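Local coordinates for protein tungsten formylmethanofuran dehydrogenase subunit E (Syntrophus aciditrophicus, PDB 3D00) that binds zinc through a C-terminal treble-clef finger and is an FmdE-like protein probably linked to microbial methanogenesis, at residues Y10-Y15 / E134-G139; D62-L67 / G75-L80. All coordinates share one frame; numbering follows the deposited sequence.

Contact 1. Residues Y10-Y15 / E134-G139; sequences YSYEEY and EIREAG
I135 and R136, near the C-terminal end of helix 129-138, meet Y12 and E13 in the first turn of helix 12-23, a helix-to-helix contact on the flank of the alpha+beta FmdE core. I135 gives one methyl: its CG2 lies 3.7 Å from Y12 OH, a phenol oxygen buried here with no polar partner in the model, and the side chain also packs on P28, L31 and I32 of helix 28-42. R136 carries most of the contact. With CG anti to the backbone N (chi1 -177°) and the chain extended to NE, its methylenes run over one face of the Y12 ring, CG 4.0 Å from the ring centroid in a CH-pi contact. The guanidinium, with Y12 CB over one face, goes on to E13, while NE is held by T3 O. Cut back to an alanine, this position would probably leave the E13 carboxylate without its cationic mate and uncover one face of the Y12 ring. E13 bends at chi2 (90°) to bring its carboxylate to the arginine, the two planes 77° apart. In this end-on salt bridge both terminal nitrogens donate to one oxygen, in the guanidinium plane but met from above the carboxylate plane: R136 NH1 lies 2.9 Å and NH2 3.0 Å from E13 OE2.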
# COMPACT_ATOMS: atom_id res chain seq x y z
N TYR A 10 -2.37 -20.09 -7.58
CA TYR A 10 -3.78 -20.22 -7.19
C TYR A 10 -4.71 -20.56 -8.38
O TYR A 10 -4.46 -20.20 -9.53
CB TYR A 10 -4.30 -18.94 -6.51
CG TYR A 10 -3.56 -18.47 -5.27
CD1 TYR A 10 -3.61 -19.17 -4.07
CD2 TYR A 10 -2.87 -17.27 -5.28
CE1 TYR A 10 -2.97 -18.71 -2.94
CE2 TYR A 10 -2.22 -16.80 -4.16
CZ TYR A 10 -2.27 -17.52 -2.99
OH TYR A 10 -1.61 -17.01 -1.88
N SER A 11 -5.79 -21.28 -8.08
CA SER A 11 -6.91 -21.42 -8.99
C SER A 11 -7.65 -20.10 -8.95
O SER A 11 -7.46 -19.32 -8.03
CB SER A 11 -7.83 -22.57 -8.54
OG SER A 11 -8.39 -22.32 -7.25
N TYR A 12 -8.49 -19.84 -9.94
CA TYR A 12 -9.21 -18.57 -9.98
C TYR A 12 -10.09 -18.44 -8.73
O TYR A 12 -10.25 -17.35 -8.19
CB TYR A 12 -10.05 -18.47 -11.24
CG TYR A 12 -10.62 -17.10 -11.48
CD1 TYR A 12 -9.82 -16.08 -11.94
CD2 TYR A 12 -11.96 -16.82 -11.23
CE1 TYR A 12 -10.34 -14.83 -12.14
CE2 TYR A 12 -12.49 -15.57 -11.43
CZ TYR A 12 -11.69 -14.59 -11.89
OH TYR A 12 -12.21 -13.34 -12.08
N GLU A 13 -10.63 -19.56 -8.26
CA GLU A 13 -11.51 -19.56 -7.10
C GLU A 13 -10.73 -19.36 -5.82
O GLU A 13 -11.20 -18.66 -4.95
CB GLU A 13 -12.32 -20.86 -7.04
CG GLU A 13 -13.34 -21.01 -8.18
CD GLU A 13 -12.81 -21.71 -9.43
OE1 GLU A 13 -11.58 -21.84 -9.61
OE2 GLU A 13 -13.64 -22.12 -10.25
N GLU A 14 -9.54 -19.95 -5.73
CA GLU A 14 -8.63 -19.67 -4.60
C GLU A 14 -8.22 -18.19 -4.57
O GLU A 14 -8.12 -17.57 -3.50
CB GLU A 14 -7.36 -20.54 -4.68
CG GLU A 14 -7.52 -21.96 -4.12
CD GLU A 14 -6.60 -22.98 -4.78
OE1 GLU A 14 -5.43 -22.66 -5.10
OE2 GLU A 14 -7.05 -24.12 -4.99
N TYR A 15 -7.98 -17.64 -5.76
CA TYR A 15 -7.55 -16.24 -5.86
C TYR A 15 -8.70 -15.31 -5.47
O TYR A 15 -8.48 -14.36 -4.72
CB TYR A 15 -6.96 -15.92 -7.25
CG TYR A 15 -6.63 -14.45 -7.40
CD1 TYR A 15 -5.58 -13.86 -6.65
CD2 TYR A 15 -7.39 -13.62 -8.22
CE1 TYR A 15 -5.29 -12.49 -6.78
CE2 TYR A 15 -7.12 -12.27 -8.33
CZ TYR A 15 -6.07 -11.70 -7.61
OH TYR A 15 -5.81 -10.34 -7.73
N GLU A 134 -17.46 -12.47 -17.36
CA GLU A 134 -16.65 -12.00 -18.45
C GLU A 134 -15.17 -11.86 -18.10
O GLU A 134 -14.31 -12.26 -18.88
CB GLU A 134 -17.13 -10.65 -18.94
CG GLU A 134 -18.34 -10.72 -19.83
CD GLU A 134 -18.55 -9.46 -20.61
OE1 GLU A 134 -17.64 -8.59 -20.67
OE2 GLU A 134 -19.64 -9.34 -21.18
N ILE A 135 -14.88 -11.26 -16.95
CA ILE A 135 -13.50 -11.13 -16.50
C ILE A 135 -12.83 -12.50 -16.52
O ILE A 135 -11.74 -12.65 -17.03
CB ILE A 135 -13.40 -10.52 -15.09
CG1 ILE A 135 -13.84 -9.05 -15.10
CG2 ILE A 135 -11.97 -10.62 -14.53
CD1 ILE A 135 -14.09 -8.53 -13.68
N ARG A 136 -13.51 -13.50 -15.99
CA ARG A 136 -12.92 -14.81 -15.92
C ARG A 136 -12.76 -15.39 -17.30
O ARG A 136 -11.72 -15.93 -17.57
CB ARG A 136 -13.74 -15.74 -15.06
CG ARG A 136 -13.08 -17.08 -14.93
CD ARG A 136 -13.88 -18.01 -14.08
NE ARG A 136 -13.23 -19.32 -14.03
CZ ARG A 136 -13.28 -20.12 -12.97
NH1 ARG A 136 -13.92 -19.73 -11.86
NH2 ARG A 136 -12.68 -21.30 -13.00
N GLU A 137 -13.77 -15.27 -18.17
CA GLU A 137 -13.68 -15.77 -19.57
C GLU A 137 -12.58 -15.08 -20.39
O GLU A 137 -11.85 -15.74 -21.14
CB GLU A 137 -15.02 -15.63 -20.30
N ALA A 138 -12.49 -13.77 -20.28
CA ALA A 138 -11.50 -13.00 -21.00
C ALA A 138 -10.07 -13.39 -20.57
O ALA A 138 -9.19 -13.56 -21.43
CB ALA A 138 -11.76 -11.49 -20.81
N GLY A 139 -9.84 -13.54 -19.26
CA GLY A 139 -8.53 -13.85 -18.71
C GLY A 139 -7.51 -12.85 -19.20
O GLY A 139 -7.77 -11.64 -19.20

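Contact 2. Residues D62-L67 / G75-L80; sequences DAVQLL and GWLTVL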
# COMPACT_ATOMS: atom_id res chain seq x y z
N ASP A 62 -3.44 -4.10 -4.56
CA ASP A 62 -3.75 -5.30 -3.77
C ASP A 62 -3.51 -6.58 -4.51
O ASP A 62 -3.21 -7.58 -3.89
CB ASP A 62 -5.17 -5.24 -3.23
CG ASP A 62 -5.31 -4.21 -2.12
OD1 ASP A 62 -4.30 -3.62 -1.66
OD2 ASP A 62 -6.45 -4.00 -1.67
N ALA A 63 -3.61 -6.57 -5.85
CA ALA A 63 -3.25 -7.74 -6.68
C ALA A 63 -1.77 -8.04 -6.53
O ALA A 63 -1.37 -9.18 -6.27
CB ALA A 63 -3.58 -7.45 -8.15
N VAL A 64 -0.95 -7.00 -6.65
CA VAL A 64 0.49 -7.09 -6.43
C VAL A 64 0.78 -7.56 -4.99
O VAL A 64 1.42 -8.58 -4.79
CB VAL A 64 1.22 -5.75 -6.79
CG1 VAL A 64 2.74 -5.82 -6.44
CG2 VAL A 64 1.06 -5.42 -8.26
N GLN A 65 0.26 -6.88 -3.98
CA GLN A 65 0.52 -7.27 -2.59
C GLN A 65 0.12 -8.67 -2.26
O GLN A 65 0.85 -9.38 -1.53
CB GLN A 65 -0.14 -6.30 -1.65
CG GLN A 65 0.48 -4.97 -1.77
CD GLN A 65 0.03 -4.04 -0.72
OE1 GLN A 65 0.84 -3.56 0.07
NE2 GLN A 65 -1.27 -3.73 -0.70
N LEU A 66 -1.01 -9.12 -2.82
CA LEU A 66 -1.48 -10.48 -2.57
C LEU A 66 -0.69 -11.57 -3.27
O LEU A 66 -0.70 -12.71 -2.83
CB LEU A 66 -2.93 -10.65 -3.05
CG LEU A 66 -4.10 -10.41 -2.09
CD1 LEU A 66 -5.42 -10.20 -2.90
CD2 LEU A 66 -4.22 -11.58 -1.14
N LEU A 67 -0.07 -11.26 -4.40
CA LEU A 67 0.52 -12.27 -5.27
C LEU A 67 2.05 -12.31 -5.34
O LEU A 67 2.64 -13.30 -5.83
CB LEU A 67 -0.00 -12.05 -6.70
CG LEU A 67 -1.47 -12.34 -6.99
CD1 LEU A 67 -1.91 -11.91 -8.39
CD2 LEU A 67 -1.72 -13.84 -6.76
N GLY A 75 8.51 -1.43 0.62
CA GLY A 75 8.99 -0.50 -0.38
C GLY A 75 9.27 -1.12 -1.71
O GLY A 75 9.72 -0.43 -2.61
N TRP A 76 9.03 -2.42 -1.87
CA TRP A 76 9.30 -3.07 -3.16
C TRP A 76 8.17 -2.75 -4.13
O TRP A 76 8.38 -2.79 -5.33
CB TRP A 76 9.53 -4.57 -3.02
CG TRP A 76 10.72 -4.92 -2.09
CD1 TRP A 76 11.72 -4.08 -1.66
CD2 TRP A 76 10.98 -6.19 -1.49
NE1 TRP A 76 12.58 -4.76 -0.84
CE2 TRP A 76 12.15 -6.05 -0.71
CE3 TRP A 76 10.35 -7.43 -1.55
CZ2 TRP A 76 12.70 -7.11 0.02
CZ3 TRP A 76 10.88 -8.50 -0.82
CH2 TRP A 76 12.05 -8.33 -0.05
N LEU A 77 6.98 -2.40 -3.60
CA LEU A 77 5.90 -1.81 -4.41
C LEU A 77 5.88 -0.30 -4.28
O LEU A 77 5.78 0.24 -3.14
CB LEU A 77 4.55 -2.33 -3.97
CG LEU A 77 3.28 -1.79 -4.65
CD1 LEU A 77 3.25 -1.96 -6.18
CD2 LEU A 77 2.02 -2.38 -4.03
N THR A 78 5.96 0.36 -5.43
CA THR A 78 5.73 1.79 -5.59
C THR A 78 4.39 1.99 -6.31
O THR A 78 4.08 1.30 -7.26
CB THR A 78 6.93 2.43 -6.38
OG1 THR A 78 8.08 2.40 -5.53
CG2 THR A 78 6.71 3.89 -6.77
N VAL A 79 3.61 2.95 -5.85
CA VAL A 79 2.39 3.33 -6.48
C VAL A 79 2.58 4.77 -6.98
O VAL A 79 2.93 5.67 -6.20
CB VAL A 79 1.22 3.23 -5.51
CG1 VAL A 79 -0.02 3.79 -6.14
CG2 VAL A 79 1.04 1.71 -5.08
N LEU A 80 2.48 4.95 -8.28
CA LEU A 80 2.46 6.27 -8.89
C LEU A 80 1.01 6.50 -9.22
O LEU A 80 0.45 5.85 -10.08
CB LEU A 80 3.31 6.28 -10.15
CG LEU A 80 4.77 5.87 -9.89
CD1 LEU A 80 5.45 5.69 -11.22
CD2 LEU A 80 5.53 6.92 -9.06
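V64 of helix 60-67 and L77 of strand 77-79 meet tip to tip inside a beta-alpha-beta unit, in which this helix connects strand 50-54 to strand 77-79, which runs parallel to 50-54 and is outermost in the mixed sheet within this chain. The contact is small, buried and apolar, and L77 is its centre on the strand side. The leucine's CB points toward the helix and CG stands anti to the backbone N (chi1 178°), which carries the two methyls to it, and these divide the work. L77 CD1 meets V64 CG1 at 3.9 Å; L77 CD2 reaches the neighbouring helical residue, lying 3.8 Å from Q65 CG. V64 presents CG1 because that branch stands anti to its own backbone N (chi1 175°); its side chain also touches A52 and C54 of strand 50-54 and V37 of helix 28-42, which places it in the layer between sheet and helices.

Q65 serves the contact differently. Its chain crosses L77 at about a right angle, offering an aliphatic methylene to the leucine, then runs on to put its amide beyond the apolar patch. There OE1 accepts from F72 N of the loop leading to the strand and from NE2 of Q65 in the second subunit, so one side chain lines the core and takes part in the dimer interface. D62, one turn earlier, joins the same polar cluster: its carboxylate bonds to H23 through OD2 and, across the interface, to T71 and G73 of the second subunit. Within the helix the two polar ends are tied by a weak bond of poor angle (126°), with Q65 NE2 3.2 Å from D62 OD1.

The centres of the two contacts lie about 20 Å apart, contact 2 close to the middle of the chain and contact 1 toward its periphery. Along the sequence both segments of contact 2 fall between those of contact 1, so the long-range helix pairing brackets the local beta-alpha-beta unit. The start of helix 12-23 and the loop before it join them directly: Y15 packs with its OH 3.7 Å from A63 CB, and Y10 and Y15 both touch L67. Helix 28-42 also reaches both, through L31 and V37. Contact 1 pairs two helices of the flank, and contact 2 seats helix 60-67 on the sheet; both lie away from the zinc site, and contact 2 alone borders the second subunit.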